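Probable phenazine-specific methyltransferase (Pseudomonas aeruginosa, PDB 2IP2) transfers a methyl group from S-adenosyl-L-methionine to phenazine-1-carboxylate, giving 5-methylphenazine-1-carboxylate on the pathway to the virulence pigment pyocyanine. Local coordinates at residues A[92-106]-A[142-155]. Numbering follows the deposited sequence. Where two conformers were deposited one is given.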
# COMPACT_ATOMS: atom_id res chain seq x y z
N GLU A 92 -11.20 -17.93 14.85
CA GLU A 92 -11.65 -18.75 13.71
C GLU A 92 -11.81 -18.06 12.36
O GLU A 92 -11.17 -18.48 11.36
CB GLU A 92 -12.91 -19.56 14.07
CG GLU A 92 -12.61 -21.03 14.31
CD GLU A 92 -12.50 -21.84 13.02
OE1 GLU A 92 -13.08 -22.95 12.97
OE2 GLU A 92 -11.82 -21.39 12.06
N GLY A 93 -12.64 -17.03 12.28
CA GLY A 93 -12.93 -16.43 10.98
C GLY A 93 -12.31 -15.06 10.73
O GLY A 93 -12.94 -14.20 10.13
N SER A 94 -11.08 -14.84 11.22
CA SER A 94 -10.47 -13.51 11.09
C SER A 94 -9.70 -13.43 9.77
O SER A 94 -9.55 -14.42 9.04
CB SER A 94 -9.51 -13.26 12.24
OG SER A 94 -8.46 -14.21 12.15
N PHE A 95 -9.16 -12.24 9.49
CA PHE A 95 -8.25 -12.03 8.34
C PHE A 95 -6.78 -12.30 8.68
O PHE A 95 -5.88 -12.12 7.83
CB PHE A 95 -8.43 -10.61 7.84
CG PHE A 95 -9.71 -10.39 7.09
CD1 PHE A 95 -10.78 -11.24 7.25
CD2 PHE A 95 -9.84 -9.33 6.20
CE1 PHE A 95 -11.98 -11.04 6.56
CE2 PHE A 95 -11.04 -9.12 5.47
CZ PHE A 95 -12.11 -9.97 5.66
N ARG A 96 -6.56 -12.78 9.91
CA ARG A 96 -5.19 -12.90 10.43
C ARG A 96 -4.29 -13.71 9.51
O ARG A 96 -3.23 -13.25 9.11
CB ARG A 96 -5.16 -13.49 11.86
CG ARG A 96 -3.76 -13.86 12.30
CD ARG A 96 -3.64 -14.40 13.78
NE ARG A 96 -2.42 -15.22 13.86
CZ ARG A 96 -1.22 -14.79 14.21
NH1 ARG A 96 -1.03 -13.53 14.56
NH2 ARG A 96 -0.20 -15.63 14.22
N ASP A 97 -4.69 -14.95 9.19
CA ASP A 97 -3.83 -15.79 8.34
C ASP A 97 -3.71 -15.25 6.93
O ASP A 97 -2.72 -15.52 6.28
CB ASP A 97 -4.40 -17.20 8.26
CG ASP A 97 -4.29 -17.87 9.61
OD1 ASP A 97 -3.16 -17.85 10.17
OD2 ASP A 97 -5.32 -18.31 10.13
N MET A 98 -4.75 -14.59 6.45
CA MET A 98 -4.67 -13.95 5.10
C MET A 98 -3.62 -12.81 5.12
O MET A 98 -2.72 -12.75 4.25
CB MET A 98 -6.04 -13.41 4.66
CG MET A 98 -6.05 -12.86 3.23
SD MET A 98 -7.39 -11.72 2.92
CE MET A 98 -6.75 -10.36 3.92
N VAL A 99 -3.67 -11.96 6.14
CA VAL A 99 -2.66 -10.87 6.28
C VAL A 99 -1.21 -11.41 6.26
O VAL A 99 -0.31 -10.86 5.59
CB VAL A 99 -2.91 -10.03 7.57
CG1 VAL A 99 -1.72 -9.06 7.88
CG2 VAL A 99 -4.28 -9.26 7.49
N LEU A 100 -0.99 -12.48 7.01
CA LEU A 100 0.35 -13.09 7.11
C LEU A 100 0.82 -13.63 5.78
O LEU A 100 1.93 -13.32 5.37
CB LEU A 100 0.42 -14.17 8.21
CG LEU A 100 0.23 -13.67 9.67
CD1 LEU A 100 0.11 -14.89 10.63
CD2 LEU A 100 1.33 -12.63 10.06
N PHE A 101 -0.04 -14.39 5.09
CA PHE A 101 0.33 -14.99 3.79
C PHE A 101 0.56 -13.88 2.77
O PHE A 101 1.52 -13.87 2.01
CB PHE A 101 -0.76 -15.95 3.31
CG PHE A 101 -0.27 -16.88 2.22
CD1 PHE A 101 -0.25 -16.44 0.91
CD2 PHE A 101 0.26 -18.12 2.53
CE1 PHE A 101 0.21 -17.26 -0.14
CE2 PHE A 101 0.75 -18.96 1.50
CZ PHE A 101 0.71 -18.51 0.16
N TYR A 102 -0.28 -12.86 2.83
CA TYR A 102 -0.17 -11.77 1.83
C TYR A 102 1.09 -10.95 2.06
O TYR A 102 1.74 -10.50 1.10
CB TYR A 102 -1.39 -10.92 1.96
CG TYR A 102 -2.61 -11.46 1.21
CD1 TYR A 102 -2.80 -12.83 0.97
CD2 TYR A 102 -3.56 -10.59 0.76
CE1 TYR A 102 -3.95 -13.29 0.23
CE2 TYR A 102 -4.70 -11.03 0.03
CZ TYR A 102 -4.88 -12.35 -0.20
OH TYR A 102 -6.04 -12.75 -0.89
N GLY A 103 1.46 -10.83 3.33
CA GLY A 103 2.68 -10.08 3.73
C GLY A 103 3.98 -10.86 3.64
O GLY A 103 5.05 -10.31 3.88
N GLU A 104 3.89 -12.12 3.23
CA GLU A 104 5.06 -13.00 3.10
C GLU A 104 5.11 -13.42 1.67
O GLU A 104 5.64 -12.68 0.85
CB GLU A 104 4.98 -14.14 4.13
CG GLU A 104 5.23 -13.58 5.55
CD GLU A 104 4.88 -14.50 6.76
OE1 GLU A 104 4.57 -15.73 6.57
OE2 GLU A 104 4.92 -13.94 7.90
N GLU A 105 4.51 -14.59 1.32
CA GLU A 105 4.58 -15.07 -0.03
C GLU A 105 4.14 -14.02 -1.08
O GLU A 105 4.79 -13.88 -2.09
CB GLU A 105 3.66 -16.26 -0.19
CG GLU A 105 4.34 -17.57 0.07
CD GLU A 105 4.37 -17.93 1.55
OE1 GLU A 105 3.90 -17.12 2.39
OE2 GLU A 105 4.84 -19.06 1.84
N PHE A 106 3.00 -13.36 -0.87
CA PHE A 106 2.58 -12.40 -1.91
C PHE A 106 3.33 -11.06 -1.93
O PHE A 106 3.39 -10.38 -2.97
CB PHE A 106 1.10 -12.19 -1.90
CG PHE A 106 0.32 -13.42 -2.34
CD1 PHE A 106 0.91 -14.37 -3.22
CD2 PHE A 106 -1.00 -13.59 -1.90
CE1 PHE A 106 0.13 -15.49 -3.69
CE2 PHE A 106 -1.77 -14.70 -2.32
CZ PHE A 106 -1.22 -15.62 -3.24
N ALA A 142 3.10 -24.53 3.40
CA ALA A 142 2.64 -23.38 2.60
C ALA A 142 1.20 -23.63 2.17
O ALA A 142 0.31 -22.77 2.30
CB ALA A 142 3.56 -23.17 1.40
N GLY A 143 0.96 -24.85 1.73
CA GLY A 143 -0.40 -25.27 1.40
C GLY A 143 -1.39 -25.09 2.56
O GLY A 143 -2.46 -24.52 2.37
N ARG A 144 -1.01 -25.57 3.75
CA ARG A 144 -1.77 -25.33 4.98
C ARG A 144 -2.04 -23.84 5.24
O ARG A 144 -3.18 -23.42 5.47
CB ARG A 144 -0.98 -25.89 6.18
CG ARG A 144 -1.70 -25.82 7.55
CD ARG A 144 -0.76 -26.24 8.69
NE ARG A 144 0.39 -25.34 8.87
CZ ARG A 144 0.32 -24.13 9.41
NH1 ARG A 144 -0.84 -23.66 9.85
NH2 ARG A 144 1.42 -23.39 9.55
N ARG A 145 -1.00 -23.04 5.18
CA ARG A 145 -1.19 -21.58 5.38
C ARG A 145 -2.07 -20.90 4.35
O ARG A 145 -2.83 -19.91 4.66
CB ARG A 145 0.17 -20.93 5.42
CG ARG A 145 0.91 -21.23 6.77
CD ARG A 145 2.19 -20.42 6.86
NE ARG A 145 3.22 -20.88 5.94
CZ ARG A 145 3.58 -20.20 4.85
NH1 ARG A 145 3.01 -19.02 4.60
NH2 ARG A 145 4.49 -20.68 4.03
N PHE A 146 -1.99 -21.39 3.11
CA PHE A 146 -2.79 -20.73 2.06
C PHE A 146 -4.28 -21.00 2.29
O PHE A 146 -5.14 -20.09 2.09
CB PHE A 146 -2.34 -21.11 0.63
CG PHE A 146 -3.14 -20.39 -0.43
CD1 PHE A 146 -3.07 -19.00 -0.52
CD2 PHE A 146 -3.99 -21.08 -1.28
CE1 PHE A 146 -3.88 -18.30 -1.46
CE2 PHE A 146 -4.72 -20.37 -2.28
CZ PHE A 146 -4.64 -19.00 -2.32
N LEU A 147 -4.59 -22.24 2.69
CA LEU A 147 -5.95 -22.62 3.01
C LEU A 147 -6.49 -21.74 4.15
O LEU A 147 -7.59 -21.22 4.06
CB LEU A 147 -6.05 -24.13 3.36
CG LEU A 147 -5.87 -25.15 2.21
CD1 LEU A 147 -6.01 -26.56 2.77
CD2 LEU A 147 -6.86 -24.91 1.06
N LEU A 148 -5.69 -21.55 5.21
CA LEU A 148 -6.08 -20.65 6.30
C LEU A 148 -6.27 -19.21 5.78
O LEU A 148 -7.16 -18.48 6.20
CB LEU A 148 -5.01 -20.67 7.40
CG LEU A 148 -5.01 -21.52 8.68
CD1 LEU A 148 -6.00 -22.63 8.67
CD2 LEU A 148 -3.51 -21.93 9.12
N ALA A 149 -5.42 -18.79 4.86
CA ALA A 149 -5.60 -17.45 4.29
C ALA A 149 -6.90 -17.34 3.47
O ALA A 149 -7.56 -16.30 3.45
CB ALA A 149 -4.45 -17.09 3.46
N MET A 150 -7.26 -18.43 2.78
CA MET A 150 -8.48 -18.43 1.94
C MET A 150 -9.76 -18.44 2.78
O MET A 150 -10.83 -18.03 2.32
CB MET A 150 -8.43 -19.62 0.99
CG MET A 150 -7.48 -19.42 -0.14
SD MET A 150 -7.77 -17.90 -1.08
CE MET A 150 -9.40 -18.21 -1.81
N LYS A 151 -9.64 -18.84 4.04
CA LYS A 151 -10.75 -18.71 4.98
C LYS A 151 -11.31 -17.30 5.16
O LYS A 151 -12.50 -17.15 5.53
CB LYS A 151 -10.38 -19.32 6.32
CG LYS A 151 -10.38 -20.85 6.29
CD LYS A 151 -10.31 -21.34 7.71
CE LYS A 151 -10.93 -22.70 7.87
NZ LYS A 151 -10.71 -23.22 9.28
N ALA A 152 -10.50 -16.26 4.89
CA ALA A 152 -11.01 -14.88 4.98
C ALA A 152 -12.23 -14.70 4.07
O ALA A 152 -13.15 -13.93 4.37
CB ALA A 152 -9.90 -13.86 4.65
N SER A 153 -12.26 -15.47 2.99
CA SER A 153 -13.36 -15.44 2.01
C SER A 153 -14.59 -16.27 2.40
O SER A 153 -15.60 -16.27 1.70
CB SER A 153 -12.83 -15.78 0.61
OG SER A 153 -12.16 -14.65 0.06
N ASN A 154 -14.52 -16.95 3.55
CA ASN A 154 -15.70 -17.54 4.19
C ASN A 154 -16.75 -16.48 4.50
O ASN A 154 -17.93 -16.80 4.70
CB ASN A 154 -15.32 -18.34 5.45
CG ASN A 154 -14.63 -19.68 5.11
OD1 ASN A 154 -14.45 -20.03 3.94
ND2 ASN A 154 -14.24 -20.42 6.14
N LEU A 155 -16.31 -15.21 4.51
CA LEU A 155 -17.24 -14.08 4.61
C LEU A 155 -18.32 -14.18 3.53
O LEU A 155 -19.51 -13.97 3.80
CB LEU A 155 -16.51 -12.73 4.53
CG LEU A 155 -16.18 -11.98 5.83
CD1 LEU A 155 -15.05 -12.63 6.62
CD2 LEU A 155 -15.85 -10.51 5.56
O HOH W 1 -7.43 -15.43 7.10
O HOH W 2 -7.69 -18.66 8.97
O HOH W 3 -1.15 -17.70 6.63
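F101 enters helix 142-150 as a knob in a hole formed by A142, R145, F146 and A149, a worked example of knobs-into-holes packing between two helices of a small-molecule O-methyltransferase fold. Helix 142-150 lies within the O-methyltransferase domain, of the Rossmann-like class that binds S-adenosyl-L-methionine, and helix 96-102 packs on it, their N-to-C directions making an angle of 127°. Followed outward, the F101 side chain begins with CB against A149 CB. With CG anti to the backbone N (chi1 -163°), the ring then reaches across helix 142-150: CD2 lies 3.6 Å from R145 NH1, CE2 and CZ rest on F146 CB, and CE1 approaches F146 CD1 at 3.7 Å. That carbon lies over one ring face, off-centre, while E105 OE1 occupies the other; the two phenyl planes are inclined at 54°. F132 of helix 132-138 adds a further neighbour to F101.

Small residues sit where the backbones come nearest. A149 CB comes within 3.5 Å of M98 CA, and farther along A152 CB sits over the F95 ring in a CH-pi contact, also touching M98 SD. L155 CD1 meets the edge of the same ring, near its plane. I13 of the second subunit packs on both F95 and M98, tying this end of the interface to the dimer. Water 1 accepts from M98 N and lies within hydrogen-bonding distance of S94 O and L148 O, though it has too few protons for all the acceptors around it.

At the other end R145 grips the E105 carboxylate end-on, both oxygens being met on their syn sides. Y135 also hydrogen-bonds to E105 OE2, the oxygen that R145 NH2 reaches at 2.7 Å in a nearly straight bond.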